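Local coordinates for protein CTP:phosphocholine Cytidylyltransferase (Streptococcus pneumoniae, PDB 1JYK) that catalyses the transfer of a cytidylyl group from CTP to phosphocholine, giving CDP-choline and pyrophosphate, at residues Pro57-Glu60 and Tyr61-Phe65; Asn128-Lys132 and Asn133-Asn137; Tyr109-Tyr112 and Leu113-Glu116; Glu227-Gly231 and Asn232-Glu236; Asn45-Lys48 and Ala49-Gln52. All blocks are in the same frame, centred on the assembly; numbering follows the deposited sequence.

Interactions 5, 1, 2 and 4 touch one another in turn. Interaction 5 precedes interaction 1 in the chain and is bonded to it: L58 N lies 2.9 Å from V51 O, and I59 N lies 3.0 Å from A49 O. The helix of interaction 1 then reaches interaction 2, where N133 ND2 is 3.0 Å from F65 O. Interactions 2 and 4 share a two-stranded antiparallel sheet, 128-130 with 234-236, and a salt bridge of 2.6 Å from K132 NZ to E230 OE2. Interaction 3 stands apart, its centre about 21 Å from that of interaction 1 and about 26 Å from that of interaction 4. Of the five, interaction 5 carries the lysine of a sequence resembling the family's nucleotide-binding signature.

Interaction 1. Residues Pro57-Glu60 and Tyr61-Phe65; sequences PLIE and YQIEF
I59 O accepts from I63 N at 2.9 Å in a nearly straight bond (171° at the hydrogen), and one residue on E60 O takes E64 N at 3.0 Å. The bond from Y61 N to L58 O is weak (3.2 Å, 130° at the hydrogen). With its CG beside the backbone N (chi1 -71°), the Y61 ring swings back to put L58 O at its edge, in plane, 3.7 Å from CD1; its hydroxyl is bonded to V53 O. I63 CD1 reaches I59 CG1 at 3.9 Å, the two side chains crossing obliquely. On the polar side E60 OE1 and E64 OE1 are 4.5 Å apart, and K56 bridges both, which probably offsets their repulsion; E60 OE2 goes to K91 and Y87, and E64 OE1 also to Y92. Q62 NE2 is bonded to D125 O, whereas buried Q62 OE1 has no partner in the model. These are the first two turns of helix 58-68, whose I59, Q62 and I63 pack on strand 27-32 of the nucleotidyltransferase alpha/beta fold.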
loop_
_atom_site.group_PDB
_atom_site.type_symbol
_atom_site.label_atom_id
_atom_site.label_comp_id
_atom_site.label_asym_id
_atom_site.label_seq_id
_atom_site.Cartn_x
_atom_site.Cartn_y
_atom_site.Cartn_z
ATOM N N PRO A 57 6.642 -16.233 1.420
ATOM C CA PRO A 57 5.515 -15.370 1.028
ATOM C C PRO A 57 5.900 -13.897 1.068
ATOM O O PRO A 57 6.523 -13.434 2.023
ATOM C CB PRO A 57 4.428 -15.703 2.048
ATOM C CG PRO A 57 4.744 -17.106 2.474
ATOM C CD PRO A 57 6.255 -17.191 2.471
ATOM N N LEU A 58 5.527 -13.163 0.025
ATOM C CA LEU A 58 5.843 -11.742 -0.080
ATOM C C LEU A 58 5.542 -10.926 1.171
ATOM O O LEU A 58 6.371 -10.140 1.623
ATOM C CB LEU A 58 5.083 -11.119 -1.252
ATOM C CG LEU A 58 5.659 -11.292 -2.655
ATOM C CD1 LEU A 58 4.670 -10.730 -3.664
ATOM C CD2 LEU A 58 6.990 -10.585 -2.766
ATOM N N ILE A 59 4.346 -11.103 1.726
ATOM C CA ILE A 59 3.950 -10.333 2.897
ATOM C C ILE A 59 4.842 -10.552 4.123
ATOM O O ILE A 59 4.969 -9.659 4.965
ATOM C CB ILE A 59 2.462 -10.614 3.265
ATOM C CG1 ILE A 59 1.937 -9.505 4.178
ATOM C CG2 ILE A 59 2.323 -11.983 3.916
ATOM C CD1 ILE A 59 0.420 -9.442 4.240
ATOM N N GLU A 60 5.460 -11.726 4.229
ATOM C CA GLU A 60 6.331 -12.002 5.370
ATOM C C GLU A 60 7.563 -11.090 5.366
ATOM O O GLU A 60 8.022 -10.656 6.420
ATOM C CB GLU A 60 6.753 -13.475 5.376
ATOM C CG GLU A 60 5.625 -14.399 5.818
ATOM C CD GLU A 60 6.063 -15.840 6.033
ATOM O OE1 GLU A 60 7.272 -16.139 5.922
ATOM O OE2 GLU A 60 5.183 -16.677 6.315
ATOM N N TYR A 61 8.097 -10.795 4.187
ATOM C CA TYR A 61 9.250 -9.906 4.105
ATOM C C TYR A 61 8.863 -8.539 4.661
ATOM O O TYR A 61 9.633 -7.910 5.379
ATOM C CB TYR A 61 9.702 -9.735 2.653
ATOM C CG TYR A 61 10.361 -10.954 2.051
ATOM C CD1 TYR A 61 9.647 -11.811 1.214
ATOM C CD2 TYR A 61 11.714 -11.225 2.276
ATOM C CE1 TYR A 61 10.261 -12.905 0.611
ATOM C CE2 TYR A 61 12.341 -12.322 1.676
ATOM C CZ TYR A 61 11.608 -13.154 0.844
ATOM O OH TYR A 61 12.213 -14.229 0.239
ATOM N N GLN A 62 7.660 -8.085 4.319
ATOM C CA GLN A 62 7.168 -6.789 4.772
ATOM C C GLN A 62 6.915 -6.770 6.275
ATOM O O GLN A 62 7.356 -5.855 6.969
ATOM C CB GLN A 62 5.881 -6.420 4.027
ATOM C CG GLN A 62 6.021 -6.421 2.502
ATOM C CD GLN A 62 4.702 -6.137 1.791
ATOM O OE1 GLN A 62 3.620 -6.406 2.321
ATOM N NE2 GLN A 62 4.788 -5.587 0.586
ATOM N N ILE A 63 6.197 -7.777 6.773
ATOM C CA ILE A 63 5.891 -7.881 8.202
ATOM C C ILE A 63 7.175 -7.894 9.050
ATOM O O ILE A 63 7.257 -7.226 10.085
ATOM C CB ILE A 63 5.064 -9.168 8.504
ATOM C CG1 ILE A 63 3.627 -9.005 7.991
ATOM C CG2 ILE A 63 5.017 -9.428 10.003
ATOM C CD1 ILE A 63 2.864 -10.316 7.883
ATOM N N GLU A 64 8.180 -8.642 8.602
ATOM C CA GLU A 64 9.438 -8.730 9.343
ATOM C C GLU A 64 10.192 -7.397 9.350
ATOM O O GLU A 64 10.786 -7.029 10.363
ATOM C CB GLU A 64 10.297 -9.865 8.777
ATOM C CG GLU A 64 9.813 -11.217 9.276
ATOM C CD GLU A 64 10.461 -12.399 8.588
ATOM O OE1 GLU A 64 9.792 -13.449 8.477
ATOM O OE2 GLU A 64 11.628 -12.294 8.167
ATOM N N PHE A 65 10.154 -6.673 8.231
ATOM C CA PHE A 65 10.808 -5.368 8.146
ATOM C C PHE A 65 10.165 -4.447 9.170
ATOM O O PHE A 65 10.844 -3.718 9.889
ATOM C CB PHE A 65 10.619 -4.759 6.753
ATOM C CG PHE A 65 11.757 -5.025 5.803
ATOM C CD1 PHE A 65 11.646 -4.674 4.461
ATOM C CD2 PHE A 65 12.938 -5.617 6.243
ATOM C CE1 PHE A 65 12.692 -4.908 3.573
ATOM C CE2 PHE A 65 13.986 -5.854 5.362
ATOM C CZ PHE A 65 13.861 -5.499 4.025
#

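Interaction 2. Residues Asn128-Lys132 and Asn133-Asn137; sequences NYLFK and NMFRN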
loop_
_atom_site.group_PDB
_atom_site.type_symbol
_atom_site.label_atom_id
_atom_site.label_comp_id
_atom_site.label_asym_id
_atom_site.label_seq_id
_atom_site.Cartn_x
_atom_site.Cartn_y
_atom_site.Cartn_z
ATOM N N ASN A 128 4.437 -6.001 -3.571
ATOM C CA ASN A 128 5.732 -5.400 -3.835
ATOM C C ASN A 128 6.780 -6.114 -3.002
ATOM O O ASN A 128 6.501 -6.557 -1.887
ATOM C CB ASN A 128 5.735 -3.924 -3.441
ATOM C CG ASN A 128 4.985 -3.055 -4.427
ATOM O OD1 ASN A 128 4.895 -3.377 -5.611
ATOM N ND2 ASN A 128 4.433 -1.949 -3.941
ATOM N N TYR A 129 7.980 -6.236 -3.545
ATOM C CA TYR A 129 9.072 -6.837 -2.805
ATOM C C TYR A 129 9.966 -5.663 -2.405
ATOM O O TYR A 129 10.412 -4.893 -3.262
ATOM C CB TYR A 129 9.858 -7.815 -3.676
ATOM C CG TYR A 129 11.035 -8.421 -2.948
ATOM C CD1 TYR A 129 12.317 -7.878 -3.075
ATOM C CD2 TYR A 129 10.864 -9.524 -2.111
ATOM C CE1 TYR A 129 13.398 -8.419 -2.385
ATOM C CE2 TYR A 129 11.937 -10.072 -1.416
ATOM C CZ TYR A 129 13.200 -9.515 -1.559
ATOM O OH TYR A 129 14.262 -10.069 -0.884
ATOM N N LEU A 130 10.224 -5.520 -1.111
ATOM C CA LEU A 130 11.052 -4.422 -0.626
ATOM C C LEU A 130 12.513 -4.829 -0.461
ATOM O O LEU A 130 12.840 -5.650 0.397
ATOM C CB LEU A 130 10.499 -3.905 0.710
ATOM C CG LEU A 130 8.982 -3.675 0.738
ATOM C CD1 LEU A 130 8.528 -3.352 2.139
ATOM C CD2 LEU A 130 8.620 -2.549 -0.207
ATOM N N PHE A 131 13.388 -4.260 -1.286
ATOM C CA PHE A 131 14.813 -4.567 -1.206
ATOM C C PHE A 131 15.480 -3.851 -0.034
ATOM O O PHE A 131 16.530 -4.271 0.440
ATOM C CB PHE A 131 15.517 -4.178 -2.506
ATOM C CG PHE A 131 15.464 -5.242 -3.561
ATOM C CD1 PHE A 131 16.398 -6.277 -3.573
ATOM C CD2 PHE A 131 14.468 -5.225 -4.533
ATOM C CE1 PHE A 131 16.338 -7.281 -4.540
ATOM C CE2 PHE A 131 14.401 -6.221 -5.500
ATOM C CZ PHE A 131 15.338 -7.251 -5.504
ATOM N N LYS A 132 14.869 -2.768 0.434
ATOM C CA LYS A 132 15.424 -2.006 1.541
ATOM C C LYS A 132 14.357 -1.694 2.578
ATOM O O LYS A 132 13.190 -1.509 2.221
ATOM C CB LYS A 132 16.029 -0.701 1.017
ATOM C CG LYS A 132 17.253 -0.895 0.130
ATOM C CD LYS A 132 18.448 -0.101 0.641
ATOM C CE LYS A 132 18.450 1.314 0.082
ATOM N NZ LYS A 132 19.518 2.165 0.693
ATOM N N ASN A 133 14.761 -1.649 3.854
ATOM C CA ASN A 133 13.844 -1.330 4.951
ATOM C C ASN A 133 13.797 0.168 5.262
ATOM O O ASN A 133 14.571 0.755 6.003
ATOM C CB ASN A 133 14.163 -2.096 6.224
ATOM C CG ASN A 133 13.024 -2.017 7.230
ATOM O OD1 ASN A 133 12.035 -1.307 7.010
ATOM N ND2 ASN A 133 13.155 -2.743 8.333
HETATM N N MSE A 134 12.784 0.698 4.641
HETATM C CA MSE A 134 12.235 2.028 4.507
HETATM C C MSE A 134 11.504 2.517 5.757
HETATM O O MSE A 134 11.405 3.720 6.017
HETATM C CB MSE A 134 11.270 1.619 3.524
HETATM C CG MSE A 134 10.194 2.262 2.990
HETATM SE SE MSE A 134 9.971 0.668 2.214
HETATM C CE MSE A 134 11.105 1.018 0.539
ATOM N N PHE A 135 10.913 1.559 6.463
ATOM C CA PHE A 135 10.100 1.842 7.628
ATOM C C PHE A 135 10.820 2.410 8.828
ATOM O O PHE A 135 11.914 1.972 9.180
ATOM C CB PHE A 135 9.340 0.577 8.031
ATOM C CG PHE A 135 8.545 -0.022 6.910
ATOM C CD1 PHE A 135 7.508 0.701 6.310
ATOM C CD2 PHE A 135 8.841 -1.295 6.428
ATOM C CE1 PHE A 135 6.780 0.162 5.244
ATOM C CE2 PHE A 135 8.120 -1.847 5.361
ATOM C CZ PHE A 135 7.087 -1.116 4.767
ATOM N N ARG A 136 10.196 3.404 9.447
ATOM C CA ARG A 136 10.738 4.015 10.655
ATOM C C ARG A 136 9.588 4.413 11.566
ATOM O O ARG A 136 8.481 4.701 11.098
ATOM C CB ARG A 136 11.601 5.246 10.355
ATOM C CG ARG A 136 11.538 5.784 8.948
ATOM C CD ARG A 136 12.745 6.672 8.660
ATOM N NE ARG A 136 13.337 7.214 9.884
ATOM C CZ ARG A 136 14.623 7.092 10.222
ATOM N NH1 ARG A 136 15.466 6.441 9.429
ATOM N NH2 ARG A 136 15.067 7.615 11.362
ATOM N N ASN A 137 9.851 4.427 12.871
ATOM C CA ASN A 137 8.817 4.791 13.830
ATOM C C ASN A 137 8.928 6.236 14.329
ATOM O O ASN A 137 8.304 6.601 15.323
ATOM C CB ASN A 137 8.814 3.804 15.015
ATOM C CG ASN A 137 10.066 3.904 15.887
ATOM O OD1 ASN A 137 11.027 4.597 15.559
ATOM N ND2 ASN A 137 10.045 3.201 17.015
#
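Apolar contact between L130 and the pair M134 and F135 fastens an Asx turn to the end of strand 128-130, where the chain leaves its two-stranded antiparallel sheet with 234-236. N133 makes the turn: its OD1 accepts from F135 N at 3.1 Å, the donor tilted 28° from the amide plane. CG stands opposite the backbone N (chi1 -166°), which turns the amide forward along the chain, while ND2 is bonded to F65 O on helix 58-68. A weak bond, 3.3 Å long, runs from M134 N to K132 O. M134 is a selenomethionine; its selenium meets L130 CD2 at 4.2 Å and also sits 4.2 Å above one face of the F135 ring, displaced toward the rim. The two residues thus form one apolar surface, which also meets I234 and helix 58-68. K132 takes its charged end away from this surface to a salt bridge with E230. L130 and F135 cross at about a right angle, L130 CD1 resting 3.6 Å from F135 CE2.

Interaction 3. Residues Tyr109-Tyr112 and Leu113-Glu116; sequences YSLY and LVKE
L113 lies over one face of the Y109 ring, crossing it at a slant in a CH-pi contact: L113 CG is 4.2 Å from the ring centroid and 21° off the normal, displaced toward the rim. Its two methyls spread across the same aromatic system, CD2 reaching 3.6 Å from Y109 OH. A different arrangement joins Y112 and K115, which run side by side and point the same way. The lysine has CG wedged between its own N and carbonyl carbon (chi1 67°), which lays its chain alongside the tyrosine, with K115 CD 3.7 Å from Y112 CE1. On the buried side L111 and V114 cross at about a right angle, and V114 continues onto strands 27-32 and 74-78. In the backbone, L113 N bonds to Y109 O at 3.1 Å, and a type I turn from Y112 to K115 follows, bringing K115 N to Y112 O, also at 3.1 Å but far above the carbonyl plane. The methylenes of K115 therefore serve the apolar contact while its ammonium pairs with E116 OE2, 2.6 Å from NZ, and with D198 of helix 187-201, an environment likely to favour the charged form.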
loop_
_atom_site.group_PDB
_atom_site.type_symbol
_atom_site.label_atom_id
_atom_site.label_comp_id
_atom_site.label_asym_id
_atom_site.label_seq_id
_atom_site.Cartn_x
_atom_site.Cartn_y
_atom_site.Cartn_z
ATOM N N TYR A 109 -12.622 0.775 -0.354
ATOM C CA TYR A 109 -13.364 0.079 0.684
ATOM C C TYR A 109 -12.465 -0.691 1.654
ATOM O O TYR A 109 -12.804 -0.858 2.827
ATOM C CB TYR A 109 -14.394 -0.853 0.040
ATOM C CG TYR A 109 -15.392 -1.398 1.024
ATOM C CD1 TYR A 109 -16.268 -0.551 1.708
ATOM C CD2 TYR A 109 -15.425 -2.758 1.317
ATOM C CE1 TYR A 109 -17.152 -1.053 2.669
ATOM C CE2 TYR A 109 -16.299 -3.271 2.271
ATOM C CZ TYR A 109 -17.158 -2.418 2.943
ATOM O OH TYR A 109 -18.011 -2.937 3.892
ATOM N N SER A 110 -11.324 -1.164 1.171
ATOM C CA SER A 110 -10.397 -1.875 2.036
ATOM C C SER A 110 -9.935 -0.911 3.122
ATOM O O SER A 110 -9.867 -1.262 4.298
ATOM C CB SER A 110 -9.204 -2.366 1.230
ATOM O OG SER A 110 -9.536 -3.552 0.530
ATOM N N LEU A 111 -9.614 0.316 2.726
ATOM C CA LEU A 111 -9.184 1.311 3.692
ATOM C C LEU A 111 -10.379 1.793 4.522
ATOM O O LEU A 111 -10.220 2.125 5.699
ATOM C CB LEU A 111 -8.521 2.501 2.992
ATOM C CG LEU A 111 -7.877 3.534 3.927
ATOM C CD1 LEU A 111 -6.849 2.868 4.832
ATOM C CD2 LEU A 111 -7.219 4.620 3.098
ATOM N N TYR A 112 -11.566 1.838 3.915
ATOM C CA TYR A 112 -12.763 2.269 4.646
ATOM C C TYR A 112 -12.960 1.421 5.907
ATOM O O TYR A 112 -13.236 1.951 6.989
ATOM C CB TYR A 112 -14.022 2.151 3.777
ATOM C CG TYR A 112 -15.269 2.545 4.537
ATOM C CD1 TYR A 112 -15.605 3.890 4.703
ATOM C CD2 TYR A 112 -16.057 1.587 5.176
ATOM C CE1 TYR A 112 -16.691 4.282 5.493
ATOM C CE2 TYR A 112 -17.150 1.962 5.974
ATOM C CZ TYR A 112 -17.457 3.317 6.131
ATOM O OH TYR A 112 -18.515 3.713 6.933
ATOM N N LEU A 113 -12.801 0.105 5.754
ATOM C CA LEU A 113 -12.971 -0.838 6.857
ATOM C C LEU A 113 -12.072 -0.566 8.064
ATOM O O LEU A 113 -12.398 -0.963 9.177
ATOM C CB LEU A 113 -12.754 -2.267 6.352
ATOM C CG LEU A 113 -13.809 -2.732 5.343
ATOM C CD1 LEU A 113 -13.328 -3.981 4.621
ATOM C CD2 LEU A 113 -15.122 -3.000 6.066
ATOM N N VAL A 114 -10.948 0.113 7.853
ATOM C CA VAL A 114 -10.042 0.426 8.958
ATOM C C VAL A 114 -9.724 1.918 9.006
ATOM O O VAL A 114 -8.683 2.326 9.523
ATOM C CB VAL A 114 -8.707 -0.370 8.836
ATOM C CG1 VAL A 114 -8.965 -1.851 9.061
ATOM C CG2 VAL A 114 -8.081 -0.147 7.462
ATOM N N LYS A 115 -10.642 2.733 8.494
ATOM C CA LYS A 115 -10.428 4.171 8.445
ATOM C C LYS A 115 -10.015 4.805 9.762
ATOM O O LYS A 115 -9.186 5.715 9.779
ATOM C CB LYS A 115 -11.671 4.880 7.895
ATOM C CG LYS A 115 -12.901 4.824 8.788
ATOM C CD LYS A 115 -14.139 5.218 7.990
ATOM C CE LYS A 115 -15.392 5.200 8.847
ATOM N NZ LYS A 115 -15.555 6.477 9.581
ATOM N N GLU A 116 -10.569 4.332 10.868
ATOM C CA GLU A 116 -10.221 4.923 12.153
ATOM C C GLU A 116 -8.816 4.536 12.624
ATOM O O GLU A 116 -8.337 5.028 13.642
ATOM C CB GLU A 116 -11.271 4.547 13.204
ATOM C CG GLU A 116 -12.724 4.872 12.785
ATOM C CD GLU A 116 -12.952 6.343 12.393
ATOM O OE1 GLU A 116 -12.240 7.231 12.910
ATOM O OE2 GLU A 116 -13.850 6.616 11.567
#

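Interaction 4. Residues Glu227-Gly231 and Asn232-Glu236; sequences EELEG and NSIYE
L229 and S233 face each other across a type I beta turn, E230 to S233, that carries the chain from strand 224-228 into strand 234-236. The inner side is tight. L229 CD1 and I234 CD1 approach to 3.4 Å, closer than usual for two methyl carbons, and the leucine CB also lies 3.9 Å from S233 CB. I234 has CG1 beside its backbone N (chi1 -71°), which brings its terminal methyl back toward L229; M134 touches both side chains and extends this apolar cluster. At the turn itself S233 N bonds to E230 O at 2.9 Å, with the donor out of the carbonyl plane. The outer side is looser: E230, G231 and N232 are exposed, and N232 points away from the turn, its CB 3.6 Å from G231 C. The carboxylate of E230, paired with K132, lies on this side. A water bridges the polar groups. It accepts from E230 N at 3.1 Å, donates to E230 OE2 at 3.0 Å, and lies 2.8 Å from S233 OG, so it spans the turn from its first residue to its last.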
loop_
_atom_site.group_PDB
_atom_site.type_symbol
_atom_site.label_atom_id
_atom_site.label_comp_id
_atom_site.label_asym_id
_atom_site.label_seq_id
_atom_site.Cartn_x
_atom_site.Cartn_y
_atom_site.Cartn_z
ATOM N N GLU A 227 9.348 11.145 -0.169
ATOM C CA GLU A 227 10.623 10.601 0.268
ATOM C C GLU A 227 11.126 9.854 -0.958
ATOM O O GLU A 227 10.636 8.775 -1.279
ATOM C CB GLU A 227 10.423 9.641 1.436
ATOM C CG GLU A 227 11.684 8.897 1.868
ATOM C CD GLU A 227 12.719 9.799 2.516
ATOM O OE1 GLU A 227 12.342 10.858 3.071
ATOM O OE2 GLU A 227 13.916 9.444 2.469
ATOM N N GLU A 228 12.086 10.450 -1.660
ATOM C CA GLU A 228 12.633 9.857 -2.868
ATOM C C GLU A 228 13.440 8.601 -2.580
ATOM O O GLU A 228 14.453 8.646 -1.883
ATOM C CB GLU A 228 13.502 10.879 -3.591
ATOM C CG GLU A 228 12.748 12.141 -3.970
ATOM C CD GLU A 228 13.559 13.068 -4.857
ATOM O OE1 GLU A 228 14.792 13.121 -4.674
ATOM O OE2 GLU A 228 12.968 13.741 -5.729
ATOM N N LEU A 229 12.982 7.477 -3.121
ATOM C CA LEU A 229 13.654 6.204 -2.927
ATOM C C LEU A 229 14.576 5.882 -4.095
ATOM O O LEU A 229 14.333 6.304 -5.230
ATOM C CB LEU A 229 12.627 5.072 -2.800
ATOM C CG LEU A 229 11.726 5.010 -1.570
ATOM C CD1 LEU A 229 10.793 3.817 -1.691
ATOM C CD2 LEU A 229 12.571 4.881 -0.319
ATOM N N GLU A 230 15.636 5.128 -3.808
ATOM C CA GLU A 230 16.565 4.701 -4.843
ATOM C C GLU A 230 15.785 3.715 -5.704
ATOM O O GLU A 230 14.984 2.932 -5.194
ATOM C CB GLU A 230 17.777 4.018 -4.218
ATOM C CG GLU A 230 18.573 4.941 -3.306
ATOM C CD GLU A 230 19.537 4.191 -2.402
ATOM O OE1 GLU A 230 20.741 4.135 -2.735
ATOM O OE2 GLU A 230 19.090 3.660 -1.359
ATOM N N GLY A 231 16.018 3.770 -7.008
ATOM C CA GLY A 231 15.315 2.918 -7.953
ATOM C C GLY A 231 14.980 1.481 -7.598
ATOM O O GLY A 231 13.882 1.020 -7.900
ATOM N N ASN A 232 15.905 0.770 -6.964
ATOM C CA ASN A 232 15.681 -0.633 -6.622
ATOM C C ASN A 232 15.197 -0.893 -5.190
ATOM O O ASN A 232 15.318 -2.012 -4.687
ATOM C CB ASN A 232 16.968 -1.430 -6.875
ATOM C CG ASN A 232 18.207 -0.713 -6.366
ATOM O OD1 ASN A 232 18.171 -0.038 -5.332
ATOM N ND2 ASN A 232 19.315 -0.854 -7.093
ATOM N N SER A 233 14.642 0.122 -4.543
ATOM C CA SER A 233 14.174 -0.021 -3.168
ATOM C C SER A 233 12.902 -0.851 -3.081
ATOM O O SER A 233 12.745 -1.679 -2.182
ATOM C CB SER A 233 13.932 1.358 -2.560
ATOM O OG SER A 233 15.148 1.932 -2.116
ATOM N N ILE A 234 11.987 -0.600 -4.012
ATOM C CA ILE A 234 10.721 -1.319 -4.084
ATOM C C ILE A 234 10.691 -1.984 -5.449
ATOM O O ILE A 234 10.992 -1.352 -6.462
ATOM C CB ILE A 234 9.509 -0.359 -3.979
ATOM C CG1 ILE A 234 9.397 0.197 -2.559
ATOM C CG2 ILE A 234 8.229 -1.088 -4.349
ATOM C CD1 ILE A 234 8.476 1.394 -2.442
ATOM N N TYR A 235 10.354 -3.263 -5.484
ATOM C CA TYR A 235 10.284 -3.974 -6.746
ATOM C C TYR A 235 8.836 -4.377 -6.947
ATOM O O TYR A 235 8.306 -5.189 -6.196
ATOM C CB TYR A 235 11.174 -5.208 -6.714
ATOM C CG TYR A 235 11.238 -5.946 -8.028
ATOM C CD1 TYR A 235 12.424 -5.998 -8.759
ATOM C CD2 TYR A 235 10.130 -6.629 -8.524
ATOM C CE1 TYR A 235 12.503 -6.717 -9.949
ATOM C CE2 TYR A 235 10.198 -7.349 -9.709
ATOM C CZ TYR A 235 11.389 -7.390 -10.415
ATOM O OH TYR A 235 11.474 -8.116 -11.580
ATOM N N GLU A 236 8.201 -3.793 -7.958
ATOM C CA GLU A 236 6.802 -4.064 -8.265
ATOM C C GLU A 236 6.598 -5.380 -8.984
ATOM O O GLU A 236 7.312 -5.693 -9.935
ATOM C CB GLU A 236 6.229 -2.953 -9.144
ATOM C CG GLU A 236 6.472 -1.560 -8.622
ATOM C CD GLU A 236 7.889 -1.066 -8.877
ATOM O OE1 GLU A 236 8.705 -1.815 -9.468
ATOM O OE2 GLU A 236 8.180 0.084 -8.478
HETATM O O HOH W 1 16.229 4.208 -0.873
#

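Interaction 5. Residues Asn45-Lys48 and Ala49-Gln52; sequences NTPK and ALVQ
P47 O accepts from L50 N at 2.9 Å, and K48 O from V51 N at 3.3 Å, two successive i to i+3 bonds that wind the backbone into a short 3-10 turn. Both donors stand well above the carbonyl planes, by 50° for L50 N and 73° for V51 N. The charged end of K48 leaves this turn: its chain is extended beyond CG and NZ forms a salt bridge with D127. Outside the bonds, the P47 ring crosses the L50 side chain at a slant, with P47 CG 3.6 Å from L50 CD1, and Q84 touches both residues. T46 contributes its methyl rather than its hydroxyl. With T46 CG2 trans to the backbone N, that methyl points at the end of the turn, 3.7 Å from L50 O and 4.0 Å from L50 CB. V51 rests CB 3.5 Å from K48 O, alongside the carbonyl that its own N-H uses. A49 O and V51 O then accept from I59 N and L58 N, joining the turn to the start of helix 58-68. The sequence T-P-K-A-L fits the proline-lysine segment that follows the glycine-rich loop in nucleotidyltransferases of this family, where, by analogy, the lysine probably lies near the nucleotide site.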
loop_
_atom_site.group_PDB
_atom_site.type_symbol
_atom_site.label_atom_id
_atom_site.label_comp_id
_atom_site.label_asym_id
_atom_site.label_seq_id
_atom_site.Cartn_x
_atom_site.Cartn_y
_atom_site.Cartn_z
ATOM N N ASN A 45 -4.655 -19.975 -7.241
ATOM C CA ASN A 45 -4.951 -20.655 -5.979
ATOM C C ASN A 45 -4.187 -20.063 -4.813
ATOM O O ASN A 45 -4.190 -20.624 -3.719
ATOM C CB ASN A 45 -4.601 -22.135 -6.072
ATOM C CG ASN A 45 -5.479 -22.875 -7.043
ATOM O OD1 ASN A 45 -5.315 -22.752 -8.259
ATOM N ND2 ASN A 45 -6.424 -23.650 -6.518
ATOM N N THR A 46 -3.521 -18.941 -5.046
ATOM C CA THR A 46 -2.753 -18.292 -3.996
ATOM C C THR A 46 -2.996 -16.799 -4.019
ATOM O O THR A 46 -2.930 -16.176 -5.077
ATOM C CB THR A 46 -1.248 -18.512 -4.186
ATOM O OG1 THR A 46 -0.978 -19.910 -4.263
ATOM C CG2 THR A 46 -0.470 -17.900 -3.029
ATOM N N PRO A 47 -3.310 -16.205 -2.855
ATOM C CA PRO A 47 -3.535 -14.756 -2.853
ATOM C C PRO A 47 -2.183 -14.105 -3.179
ATOM O O PRO A 47 -1.132 -14.627 -2.794
ATOM C CB PRO A 47 -4.017 -14.467 -1.431
ATOM C CG PRO A 47 -3.531 -15.628 -0.616
ATOM C CD PRO A 47 -3.490 -16.809 -1.524
ATOM N N LYS A 48 -2.194 -12.982 -3.884
ATOM C CA LYS A 48 -0.930 -12.366 -4.259
ATOM C C LYS A 48 0.004 -12.024 -3.099
ATOM O O LYS A 48 1.223 -12.073 -3.262
ATOM C CB LYS A 48 -1.171 -11.139 -5.147
ATOM C CG LYS A 48 -1.775 -9.956 -4.462
ATOM C CD LYS A 48 -2.216 -8.933 -5.492
ATOM C CE LYS A 48 -2.816 -7.714 -4.818
ATOM N NZ LYS A 48 -2.815 -6.540 -5.724
ATOM N N ALA A 49 -0.548 -11.699 -1.931
ATOM C CA ALA A 49 0.287 -11.364 -0.775
ATOM C C ALA A 49 1.060 -12.584 -0.281
ATOM O O ALA A 49 2.076 -12.451 0.411
ATOM C CB ALA A 49 -0.571 -10.804 0.365
ATOM N N LEU A 50 0.582 -13.769 -0.644
ATOM C CA LEU A 50 1.225 -15.004 -0.206
ATOM C C LEU A 50 2.025 -15.727 -1.298
ATOM O O LEU A 50 2.496 -16.850 -1.096
ATOM C CB LEU A 50 0.180 -15.937 0.417
ATOM C CG LEU A 50 -0.510 -15.367 1.669
ATOM C CD1 LEU A 50 -1.464 -16.411 2.228
ATOM C CD2 LEU A 50 0.515 -14.970 2.731
ATOM N N VAL A 51 2.176 -15.087 -2.453
ATOM C CA VAL A 51 2.967 -15.668 -3.529
ATOM C C VAL A 51 4.392 -15.694 -2.959
ATOM O O VAL A 51 4.836 -14.730 -2.329
ATOM C CB VAL A 51 2.898 -14.790 -4.810
ATOM C CG1 VAL A 51 4.076 -15.083 -5.725
ATOM C CG2 VAL A 51 1.598 -15.067 -5.545
ATOM N N GLN A 52 5.104 -16.794 -3.158
ATOM C CA GLN A 52 6.450 -16.905 -2.610
ATOM C C GLN A 52 7.591 -16.512 -3.542
ATOM O O GLN A 52 7.643 -16.929 -4.697
ATOM C CB GLN A 52 6.682 -18.331 -2.107
ATOM C CG GLN A 52 5.548 -18.856 -1.249
ATOM C CD GLN A 52 5.851 -20.202 -0.634
ATOM O OE1 GLN A 52 7.002 -20.632 -0.579
ATOM N NE2 GLN A 52 4.814 -20.875 -0.160
#